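Ricin B-related lectin (Polyporus squamosus, PDB 5MUA) joins a galactose-binding beta-trefoil lectin to a calcium-dependent, papain-like protease module whose active-site cleft is occupied here by the inhibitor E-64. Local coordinates at residues H157-A162 / N258-T263; D210-F215 / A249-V254; G237-S242 / Y279-G284. All coordinates share one frame; numbering follows the deposited sequence. Where two conformers were deposited one is given.

Contact 1: residues H157-A162 / N258-T263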
loop_
_atom_site.group_PDB
_atom_site.type_symbol
_atom_site.label_atom_id
_atom_site.label_comp_id
_atom_site.label_asym_id
_atom_site.label_seq_id
_atom_site.Cartn_x
_atom_site.Cartn_y
_atom_site.Cartn_z
ATOM N N HIS B 157 11.130 -16.625 -2.395
ATOM C CA HIS B 157 11.005 -16.805 -3.853
ATOM C C HIS B 157 10.912 -18.286 -4.248
ATOM O O HIS B 157 9.987 -18.693 -5.004
ATOM C CB HIS B 157 12.115 -16.061 -4.595
ATOM C CG HIS B 157 12.130 -16.285 -6.083
ATOM N ND1 HIS B 157 11.129 -15.834 -6.922
ATOM C CD2 HIS B 157 13.036 -16.899 -6.877
ATOM C CE1 HIS B 157 11.432 -16.135 -8.171
ATOM N NE2 HIS B 157 12.582 -16.790 -8.173
ATOM N N ALA B 158 11.815 -19.101 -3.694
ATOM C CA ALA B 158 11.769 -20.510 -3.925
ATOM C C ALA B 158 10.460 -21.128 -3.459
ATOM O O ALA B 158 9.814 -21.886 -4.189
ATOM C CB ALA B 158 12.960 -21.236 -3.292
ATOM N N THR B 159 10.046 -20.777 -2.265
ATOM C CA THR B 159 8.793 -21.235 -1.753
ATOM C C THR B 159 7.631 -20.893 -2.710
ATOM O O THR B 159 6.801 -21.752 -3.077
ATOM C CB THR B 159 8.598 -20.669 -0.349
ATOM O OG1 THR B 159 9.499 -21.411 0.494
ATOM C CG2 THR B 159 7.203 -20.881 0.164
ATOM N N LEU B 160 7.644 -19.660 -3.135
ATOM C CA LEU B 160 6.591 -19.126 -3.999
ATOM C C LEU B 160 6.575 -19.850 -5.339
ATOM O O LEU B 160 5.522 -20.336 -5.774
ATOM C CB LEU B 160 6.832 -17.640 -4.197
ATOM C CG LEU B 160 5.895 -16.914 -5.103
ATOM C CD1 LEU B 160 4.457 -16.963 -4.595
ATOM C CD2 LEU B 160 6.408 -15.498 -5.209
ATOM N N LEU B 161 7.725 -20.029 -5.933
ATOM C CA LEU B 161 7.808 -20.814 -7.170
ATOM C C LEU B 161 7.428 -22.264 -7.063
ATOM O O LEU B 161 7.094 -22.840 -8.065
ATOM C CB LEU B 161 9.167 -20.654 -7.883
ATOM C CG LEU B 161 9.426 -19.223 -8.362
ATOM C CD1 LEU B 161 10.820 -19.150 -8.981
ATOM C CD2 LEU B 161 8.358 -18.697 -9.323
ATOM N N ALA B 162 7.489 -22.879 -5.881
ATOM C CA ALA B 162 7.134 -24.274 -5.729
ATOM C C ALA B 162 5.662 -24.506 -5.323
ATOM O O ALA B 162 5.177 -25.624 -5.255
ATOM C CB ALA B 162 8.066 -24.938 -4.724
ATOM N N ASN B 258 5.460 -23.927 8.988
ATOM C CA ASN B 258 6.021 -24.543 7.819
ATOM C C ASN B 258 6.254 -23.502 6.755
ATOM O O ASN B 258 5.303 -23.102 6.038
ATOM C CB ASN B 258 5.070 -25.599 7.251
ATOM C CG ASN B 258 5.661 -26.337 6.060
ATOM O OD1 ASN B 258 6.690 -25.967 5.445
ATOM N ND2 ASN B 258 5.017 -27.419 5.734
ATOM N N PHE B 259 7.516 -23.132 6.591
ATOM C CA PHE B 259 7.822 -21.970 5.800
ATOM C C PHE B 259 7.617 -22.260 4.312
ATOM O O PHE B 259 7.627 -21.332 3.541
ATOM C CB PHE B 259 9.264 -21.560 5.994
ATOM C CG PHE B 259 9.592 -21.022 7.350
ATOM C CD1 PHE B 259 8.884 -19.965 7.887
ATOM C CD2 PHE B 259 10.732 -21.480 8.024
ATOM C CE1 PHE B 259 9.229 -19.406 9.116
ATOM C CE2 PHE B 259 11.086 -20.923 9.238
ATOM C CZ PHE B 259 10.333 -19.885 9.785
ATOM N N SER B 260 7.471 -23.519 3.937
ATOM C CA SER B 260 7.211 -23.893 2.538
ATOM C C SER B 260 5.737 -23.791 2.185
ATOM O O SER B 260 5.375 -23.901 1.025
ATOM C CB SER B 260 7.697 -25.315 2.269
ATOM O OG SER B 260 9.082 -25.355 2.317
ATOM N N THR B 261 4.864 -23.551 3.150
ATOM C CA THR B 261 3.432 -23.469 2.856
ATOM C C THR B 261 3.099 -21.994 2.539
ATOM O O THR B 261 3.281 -21.148 3.422
ATOM C CB THR B 261 2.594 -23.893 4.088
ATOM O OG1 THR B 261 2.968 -25.227 4.461
ATOM C CG2 THR B 261 1.069 -23.842 3.847
ATOM N N VAL B 262 2.564 -21.725 1.347
ATOM C CA VAL B 262 1.982 -20.421 1.022
ATOM C C VAL B 262 0.495 -20.396 1.424
ATOM O O VAL B 262 -0.277 -21.247 1.009
ATOM C CB VAL B 262 2.231 -20.061 -0.443
ATOM C CG1 VAL B 262 1.612 -18.712 -0.697
ATOM C CG2 VAL B 262 3.748 -20.066 -0.769
ATOM N N THR B 263 0.107 -19.445 2.250
ATOM C CA THR B 263 -1.258 -19.309 2.713
ATOM C C THR B 263 -1.793 -18.002 2.105
ATOM O O THR B 263 -1.043 -17.067 1.929
ATOM C CB THR B 263 -1.305 -19.239 4.220
ATOM O OG1 THR B 263 -0.835 -20.496 4.716
ATOM C CG2 THR B 263 -2.739 -19.151 4.729
HETATM O O HOH W 1 9.519 -19.513 2.593
HETATM O O HOH W 2 6.126 -23.940 -1.551
HETATM O O HOH W 3 10.141 -23.831 0.359
#

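Contact 2: residues D210-F215 / A249-V254. With CA (calcium ion), chain H.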
loop_
_atom_site.group_PDB
_atom_site.type_symbol
_atom_site.label_atom_id
_atom_site.label_comp_id
_atom_site.label_asym_id
_atom_site.label_seq_id
_atom_site.Cartn_x
_atom_site.Cartn_y
_atom_site.Cartn_z
ATOM N N ASP B 210 -7.573 -2.553 -4.344
ATOM C CA ASP B 210 -7.350 -1.544 -3.324
ATOM C C ASP B 210 -7.234 -2.199 -1.934
ATOM O O ASP B 210 -6.369 -1.871 -1.173
ATOM C CB ASP B 210 -8.450 -0.502 -3.369
ATOM C CG ASP B 210 -8.481 0.184 -4.703
ATOM O OD1 ASP B 210 -7.511 0.929 -4.969
ATOM O OD2 ASP B 210 -9.388 -0.141 -5.494
ATOM N N PHE B 211 -8.127 -3.153 -1.651
ATOM C CA PHE B 211 -8.038 -3.892 -0.400
ATOM C C PHE B 211 -6.679 -4.533 -0.275
ATOM O O PHE B 211 -6.080 -4.406 0.808
ATOM C CB PHE B 211 -9.114 -4.958 -0.297
ATOM C CG PHE B 211 -10.482 -4.406 0.041
ATOM C CD1 PHE B 211 -10.864 -4.216 1.362
ATOM C CD2 PHE B 211 -11.362 -4.017 -0.973
ATOM C CE1 PHE B 211 -12.080 -3.668 1.680
ATOM C CE2 PHE B 211 -12.605 -3.489 -0.667
ATOM C CZ PHE B 211 -12.950 -3.285 0.677
ATOM N N ALA B 212 -6.193 -5.206 -1.324
ATOM C CA ALA B 212 -4.947 -5.929 -1.235
ATOM C C ALA B 212 -3.706 -4.997 -1.118
ATOM O O ALA B 212 -2.755 -5.224 -0.368
ATOM C CB ALA B 212 -4.812 -6.943 -2.363
ATOM N N THR B 213 -3.764 -3.921 -1.874
ATOM C CA THR B 213 -2.651 -2.956 -1.855
ATOM C C THR B 213 -2.632 -2.195 -0.555
ATOM O O THR B 213 -1.561 -1.975 -0.005
ATOM C CB THR B 213 -2.759 -1.985 -3.055
ATOM O OG1 THR B 213 -2.578 -2.738 -4.219
ATOM C CG2 THR B 213 -1.634 -0.908 -3.023
ATOM N N VAL B 214 -3.781 -1.724 -0.073
ATOM C CA VAL B 214 -3.860 -0.967 1.134
ATOM C C VAL B 214 -3.431 -1.880 2.318
ATOM O O VAL B 214 -2.700 -1.410 3.184
ATOM C CB VAL B 214 -5.254 -0.321 1.377
ATOM C CG1 VAL B 214 -5.380 0.265 2.774
ATOM C CG2 VAL B 214 -5.479 0.785 0.348
ATOM N N PHE B 215 -3.917 -3.119 2.351
ATOM C CA PHE B 215 -3.510 -4.021 3.451
ATOM C C PHE B 215 -1.985 -4.203 3.472
ATOM O O PHE B 215 -1.377 -4.122 4.579
ATOM C CB PHE B 215 -4.259 -5.357 3.459
ATOM C CG PHE B 215 -3.907 -6.212 4.642
ATOM C CD1 PHE B 215 -4.089 -5.706 5.913
ATOM C CD2 PHE B 215 -3.358 -7.473 4.469
ATOM C CE1 PHE B 215 -3.733 -6.457 7.037
ATOM C CE2 PHE B 215 -2.968 -8.211 5.572
ATOM C CZ PHE B 215 -3.228 -7.709 6.837
ATOM N N ALA B 249 -7.581 -9.849 -6.648
ATOM C CA ALA B 249 -6.405 -9.455 -5.911
ATOM C C ALA B 249 -6.534 -9.842 -4.474
ATOM O O ALA B 249 -7.580 -9.671 -3.882
ATOM C CB ALA B 249 -6.128 -7.941 -5.996
ATOM N N TYR B 250 -5.425 -10.326 -3.895
ATOM C CA TYR B 250 -5.460 -10.881 -2.526
ATOM C C TYR B 250 -4.041 -10.900 -2.018
ATOM O O TYR B 250 -3.072 -10.502 -2.738
ATOM C CB TYR B 250 -6.079 -12.335 -2.483
ATOM C CG TYR B 250 -5.603 -13.224 -3.602
ATOM C CD1 TYR B 250 -6.110 -13.082 -4.907
ATOM C CD2 TYR B 250 -4.617 -14.171 -3.409
ATOM C CE1 TYR B 250 -5.639 -13.847 -5.970
ATOM C CE2 TYR B 250 -4.123 -14.955 -4.468
ATOM C CZ TYR B 250 -4.643 -14.818 -5.744
ATOM O OH TYR B 250 -4.165 -15.581 -6.776
ATOM N N ASN B 251 -3.914 -11.247 -0.761
ATOM C CA ASN B 251 -2.598 -11.238 -0.121
ATOM C C ASN B 251 -2.141 -12.682 0.199
ATOM O O ASN B 251 -2.902 -13.636 0.102
ATOM C CB ASN B 251 -2.646 -10.399 1.150
ATOM C CG ASN B 251 -2.993 -8.935 0.873
ATOM O OD1 ASN B 251 -4.094 -8.470 1.156
ATOM N ND2 ASN B 251 -2.044 -8.222 0.327
ATOM N N TRP B 252 -0.878 -12.816 0.609
ATOM C CA TRP B 252 -0.323 -14.113 0.858
ATOM C C TRP B 252 0.870 -14.029 1.792
ATOM O O TRP B 252 1.535 -12.978 1.902
ATOM C CB TRP B 252 0.071 -14.828 -0.383
ATOM C CG TRP B 252 1.162 -14.156 -1.217
ATOM C CD1 TRP B 252 0.970 -13.227 -2.215
ATOM C CD2 TRP B 252 2.572 -14.406 -1.172
ATOM N NE1 TRP B 252 2.205 -12.870 -2.765
ATOM C CE2 TRP B 252 3.185 -13.613 -2.163
ATOM C CE3 TRP B 252 3.386 -15.225 -0.369
ATOM C CZ2 TRP B 252 4.551 -13.562 -2.324
ATOM C CZ3 TRP B 252 4.741 -15.209 -0.581
ATOM C CH2 TRP B 252 5.310 -14.406 -1.555
ATOM N N PHE B 253 1.146 -15.172 2.397
ATOM C CA PHE B 253 2.102 -15.282 3.458
ATOM C C PHE B 253 2.705 -16.688 3.434
ATOM O O PHE B 253 2.213 -17.620 2.727
ATOM C CB PHE B 253 1.371 -15.117 4.814
ATOM C CG PHE B 253 0.750 -13.759 5.018
ATOM C CD1 PHE B 253 1.535 -12.676 5.413
ATOM C CD2 PHE B 253 -0.581 -13.565 4.837
ATOM C CE1 PHE B 253 0.987 -11.389 5.521
ATOM C CE2 PHE B 253 -1.158 -12.303 4.991
ATOM C CZ PHE B 253 -0.371 -11.221 5.344
ATOM N N VAL B 254 3.731 -16.858 4.262
ATOM C CA VAL B 254 4.190 -18.220 4.592
ATOM C C VAL B 254 3.942 -18.415 6.035
ATOM O O VAL B 254 3.769 -17.484 6.792
ATOM C CB VAL B 254 5.644 -18.557 4.156
ATOM C CG1 VAL B 254 5.860 -18.292 2.687
ATOM C CG2 VAL B 254 6.682 -17.785 4.922
HETATM CA CA CA H . -9.305 -0.364 -7.903
HETATM O O HOH W 4 -7.920 1.658 -7.452
#

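Contact 3: residues G237-S242 / Y279-G284. With E64 (N-[N-[1-hydroxycarboxyethyl-carbonyl]leucylamino-butyl]-guanidine), chain K.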
loop_
_atom_site.group_PDB
_atom_site.type_symbol
_atom_site.label_atom_id
_atom_site.label_comp_id
_atom_site.label_asym_id
_atom_site.label_seq_id
_atom_site.Cartn_x
_atom_site.Cartn_y
_atom_site.Cartn_z
ATOM N N GLY B 237 2.692 -10.585 1.107
ATOM C CA GLY B 237 2.573 -10.682 -0.353
ATOM C C GLY B 237 1.312 -10.056 -0.924
ATOM O O GLY B 237 0.257 -10.019 -0.261
ATOM N N LEU B 238 1.472 -9.570 -2.134
ATOM C CA LEU B 238 0.366 -9.150 -3.026
ATOM C C LEU B 238 0.329 -10.124 -4.198
ATOM O O LEU B 238 1.407 -10.477 -4.738
ATOM C CB LEU B 238 0.571 -7.731 -3.528
ATOM C CG LEU B 238 -0.433 -7.179 -4.552
ATOM C CD1 LEU B 238 -1.825 -7.159 -3.932
ATOM C CD2 LEU B 238 -0.056 -5.766 -4.875
ATOM N N MET B 239 -0.879 -10.598 -4.564
ATOM C CA MET B 239 -1.035 -11.432 -5.739
ATOM C C MET B 239 -2.256 -10.915 -6.546
ATOM O O MET B 239 -3.198 -10.456 -5.985
ATOM C CB MET B 239 -1.296 -12.915 -5.344
ATOM C CG MET B 239 -0.128 -13.782 -5.620
ATOM S SD MET B 239 -0.579 -15.395 -4.977
ATOM C CE MET B 239 1.121 -15.933 -4.918
ATOM N N PHE B 240 -2.131 -10.918 -7.858
ATOM C CA PHE B 240 -3.253 -10.834 -8.785
ATOM C C PHE B 240 -3.332 -12.207 -9.442
ATOM O O PHE B 240 -2.325 -12.757 -9.966
ATOM C CB PHE B 240 -2.979 -9.808 -9.899
ATOM C CG PHE B 240 -3.017 -8.375 -9.489
ATOM C CD1 PHE B 240 -3.225 -7.938 -8.182
ATOM C CD2 PHE B 240 -2.923 -7.413 -10.505
ATOM C CE1 PHE B 240 -3.272 -6.600 -7.874
ATOM C CE2 PHE B 240 -2.988 -6.049 -10.196
ATOM C CZ PHE B 240 -3.150 -5.657 -8.876
ATOM N N GLY B 241 -4.524 -12.772 -9.428
ATOM C CA GLY B 241 -4.742 -14.049 -10.078
ATOM C C GLY B 241 -6.106 -14.128 -10.734
ATOM O O GLY B 241 -6.921 -13.208 -10.616
ATOM N N SER B 242 -6.318 -15.237 -11.425
ATOM C CA SER B 242 -7.547 -15.425 -12.140
ATOM C C SER B 242 -7.959 -16.842 -12.196
ATOM O O SER B 242 -7.162 -17.781 -12.041
ATOM C CB SER B 242 -7.420 -14.885 -13.551
ATOM O OG SER B 242 -6.384 -15.519 -14.262
ATOM N N TYR B 279 -8.040 -19.234 -7.348
ATOM C CA TYR B 279 -7.316 -18.331 -8.269
ATOM C C TYR B 279 -5.952 -18.818 -8.502
ATOM O O TYR B 279 -5.296 -19.381 -7.583
ATOM C CB TYR B 279 -7.284 -16.886 -7.762
ATOM C CG TYR B 279 -8.679 -16.268 -7.676
ATOM C CD1 TYR B 279 -9.353 -15.870 -8.830
ATOM C CD2 TYR B 279 -9.294 -16.072 -6.465
ATOM C CE1 TYR B 279 -10.623 -15.337 -8.748
ATOM C CE2 TYR B 279 -10.564 -15.510 -6.384
ATOM C CZ TYR B 279 -11.218 -15.184 -7.519
ATOM O OH TYR B 279 -12.462 -14.621 -7.452
ATOM N N LYS B 280 -5.462 -18.549 -9.707
ATOM C CA LYS B 280 -4.107 -18.867 -10.049
ATOM C C LYS B 280 -3.420 -17.579 -10.406
ATOM O O LYS B 280 -3.931 -16.796 -11.239
ATOM C CB LYS B 280 -4.006 -19.922 -11.160
ATOM C CG LYS B 280 -4.658 -21.262 -10.830
ATOM C CD LYS B 280 -3.839 -22.044 -9.773
ATOM C CE LYS B 280 -4.613 -23.188 -9.134
ATOM N NZ LYS B 280 -5.042 -24.175 -10.148
ATOM N N ALA B 281 -2.296 -17.341 -9.747
ATOM C CA ALA B 281 -1.588 -16.067 -9.825
ATOM C C ALA B 281 -0.805 -15.813 -11.102
ATOM O O ALA B 281 -0.134 -16.701 -11.636
ATOM C CB ALA B 281 -0.724 -15.855 -8.582
ATOM N N TYR B 282 -0.940 -14.595 -11.626
ATOM C CA TYR B 282 -0.075 -14.135 -12.689
ATOM C C TYR B 282 0.941 -13.123 -12.251
ATOM O O TYR B 282 1.956 -12.897 -12.950
ATOM C CB TYR B 282 -0.848 -13.665 -13.911
ATOM C CG TYR B 282 -1.835 -12.561 -13.666
ATOM C CD1 TYR B 282 -1.442 -11.194 -13.735
ATOM C CD2 TYR B 282 -3.187 -12.840 -13.462
ATOM C CE1 TYR B 282 -2.340 -10.187 -13.502
ATOM C CE2 TYR B 282 -4.093 -11.798 -13.247
ATOM C CZ TYR B 282 -3.663 -10.465 -13.314
ATOM O OH TYR B 282 -4.552 -9.435 -13.100
ATOM N N PHE B 283 0.723 -12.517 -11.087
ATOM C CA PHE B 283 1.574 -11.477 -10.567
ATOM C C PHE B 283 1.708 -11.641 -9.046
ATOM O O PHE B 283 0.733 -11.855 -8.345
ATOM C CB PHE B 283 1.037 -10.095 -10.947
ATOM C CG PHE B 283 1.500 -9.006 -10.071
ATOM C CD1 PHE B 283 2.823 -8.649 -10.042
ATOM C CD2 PHE B 283 0.610 -8.323 -9.256
ATOM C CE1 PHE B 283 3.266 -7.641 -9.198
ATOM C CE2 PHE B 283 1.055 -7.295 -8.426
ATOM C CZ PHE B 283 2.403 -6.991 -8.368
ATOM N N GLY B 284 2.927 -11.578 -8.560
ATOM C CA GLY B 284 3.181 -11.448 -7.143
ATOM C C GLY B 284 4.222 -10.413 -6.757
ATOM O O GLY B 284 5.175 -10.194 -7.473
HETATM C C1 E64 K . -12.563 -7.774 -6.936
HETATM O O1 E64 K . -13.019 -6.758 -6.418
HETATM O O2 E64 K . -12.918 -8.954 -6.618
HETATM C C2 E64 K . -11.454 -7.639 -7.899
HETATM C C3 E64 K . -11.758 -6.503 -8.878
HETATM O O3 E64 K . -12.797 -7.138 -9.604
HETATM C C4 E64 K . -10.619 -6.190 -9.778
HETATM O O4 E64 K . -9.903 -5.265 -9.574
HETATM N N1 E64 K . -10.364 -7.018 -10.739
HETATM C C6 E64 K . -9.290 -6.875 -11.710
HETATM C C7 E64 K . -8.055 -7.749 -11.605
HETATM C C8 E64 K . -7.416 -7.776 -10.223
HETATM C C9 E64 K . -6.681 -6.460 -9.960
HETATM C C10 E64 K . -6.484 -8.911 -10.196
HETATM C C11 E64 K . -9.719 -6.600 -13.135
HETATM O O5 E64 K . -9.994 -7.582 -13.805
HETATM N N2 E64 K . -9.795 -5.386 -13.623
HETATM C C12 E64 K . -9.999 -5.074 -15.051
HETATM C C13 E64 K . -8.795 -4.310 -15.589
HETATM C C14 E64 K . -8.944 -3.771 -17.035
HETATM C C15 E64 K . -7.827 -4.318 -17.922
HETATM N N3 E64 K . -7.747 -3.496 -19.135
HETATM C C16 E64 K . -6.811 -3.573 -20.065
HETATM N N4 E64 K . -5.902 -4.568 -20.051
HETATM N N5 E64 K . -6.751 -2.584 -21.016
#

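Contact 1: residues H157-A162 / N258-T263
A turn of helix 153-162 meets a chain corner at 259-260, which leads into strand 261-266, with the CA atoms of Thr-159 and Ser-260 5.3 Å apart. The corner is a type I beta turn from Asn-258 to Thr-261, braced by an Asx turn in which Ser-260 N donates to Asn-258 OD1 over 3.0 Å. Thr-159 carries the contact, its CB directed at the turn. With OG1 beside its own backbone N (chi1 -73°) and CG2 anti to that N, the methyl is set against the turn carbonyls, 3.4 Å from Phe-259 O. The same CG2 meets a methyl of the strand, lying 3.7 Å from Val-262 CG2. All hydrogen-bonded links between the segments run through water. One water accepts from Thr-159 OG1 at 2.8 Å and donates to Phe-259 O. A second donates to both Thr-159 O and Ser-260 O, the latter at 2.7 Å; a third donates to Thr-159 OG1 and is also hydrogen-bonded to Ser-260 OG. The threonine hydroxyl therefore donates to one water and accepts from another. A helix is thus laid, through a water-lined seam, against the turn entering strand 261-266, which pairs with strand 246-255; the latter supplies Val-254 against Thr-159 and Trp-252 against both Leu-160 and Val-262, strand 170-173 meets Leu-160 through Phe-170 and Ser-172, and Phe-259 rests on Lys-148 and Gln-151 of strand 144-152.

Contact 2: residues D210-F215 / A249-V254
The papain-like fold is recognisable here: the helix that starts at Cys-208, a residue of the E-64 pocket, packs along strand 246-255, which also carries pocket residue His-248. Segments 210-215 and 249-254 run in similar directions, their axes 33° apart and 6.9 Å apart at closest. In the first turn of the helix, Asp-210 OD2 binds calcium, a site completed partly by Asp-176 of the second subunit. Where helix and strand meet, Ala-212 CB packs on Ala-249 CB at 4.0 Å. Asn-251 bridges the two segments. Its CB projects toward the helix with CG beside the backbone N, anti to the carbonyl carbon, and CG then lies in the plane of the Phe-215 ring, off its edge. OD1 continues to that edge, 3.5 Å from Phe-215 CD2, the ring and amide planes being 67° apart. OD1 is buried with no hydrogen-bonding partner in the model, so the ring-edge C-H is at best a weak electrostatic substitute. ND2 is better served, with two acceptors. One is Gly-237 O on the neighbouring strand; the other is Ala-212 O, reached over 3.2 Å and nearly straight at 174°, with the acceptor in the amide plane.

Contact 3: residues G237-S242 / Y279-G284
Phe-240 O is gripped by two backbone N-H groups, both in its carbonyl plane: Tyr-282 N at 2.8 Å and Phe-283 N at 3.3 Å. Ala-281 CA adds a C-H...O contact. Two consecutive residues facing one define a classic beta bulge, and the antiparallel register shifts by one across it. On one side Phe-240 N donates to Phe-283 O in a hydrogen-bonded pair; on the other, Ser-242 and Lys-280 exchange a reciprocal pair of bonds, Ser-242 N reaching Lys-280 O at 2.9 Å. Between these pairs the strands come very close, Gly-241 CA standing 3.8 Å from Ala-281 CA.

The bulge gathers three aromatic side chains. Phe-240 and Phe-283 point the same way, and the edge of Phe-283 meets a face of Phe-240 in a T-shaped pair, planes at 77°, with CD2 of Phe-283 3.6 Å from CG of Phe-240. Tyr-282 takes the crowded first torsion (chi1 58°), which places its CG between the backbone N and the carbonyl carbon; its ring face receives Phe-240 CB in a CH-pi contact 4.0 Å from the ring centroid. Met-239 points to the other face of the sheet, where its SD packs on Ala-281 CB at 3.6 Å. Tyr-173 of the second subunit stacks on Phe-283.

The face of Phe-240 opposite Phe-283 receives the leucyl group of E-64, methyl C9 lying over the ring centre and C10 nearer CG; C10 is also 3.5 Å from Tyr-282 OH. The chemistry at this wall is thus mainly apolar, consistent with an S2-like subsite of the papain family that accepts a branched aliphatic side chain.

Overall arrangement
The contacts follow one run of paired strands, 261-266, 246-255, 233-243 and 280-285. Contacts 2 and 3 are closest, centres about 10 Å apart, and strands 246-255 and 233-243 join them through backbone bonds such as Tyr-250 with Met-239. Contact 1 lies about 16 Å from contact 2 and 14 Å from contact 3, reaching the former through strand 261-266 and the latter where Leu-160 packs on Met-239. Along the chain, contact 2 is nested within the span of contact 1, whereas contact 3 crosses both. Helices 153-162 and 208-226 are thereby tied to a common protease core, with E-64, calcium and the second subunit gathered around contacts 2 and 3.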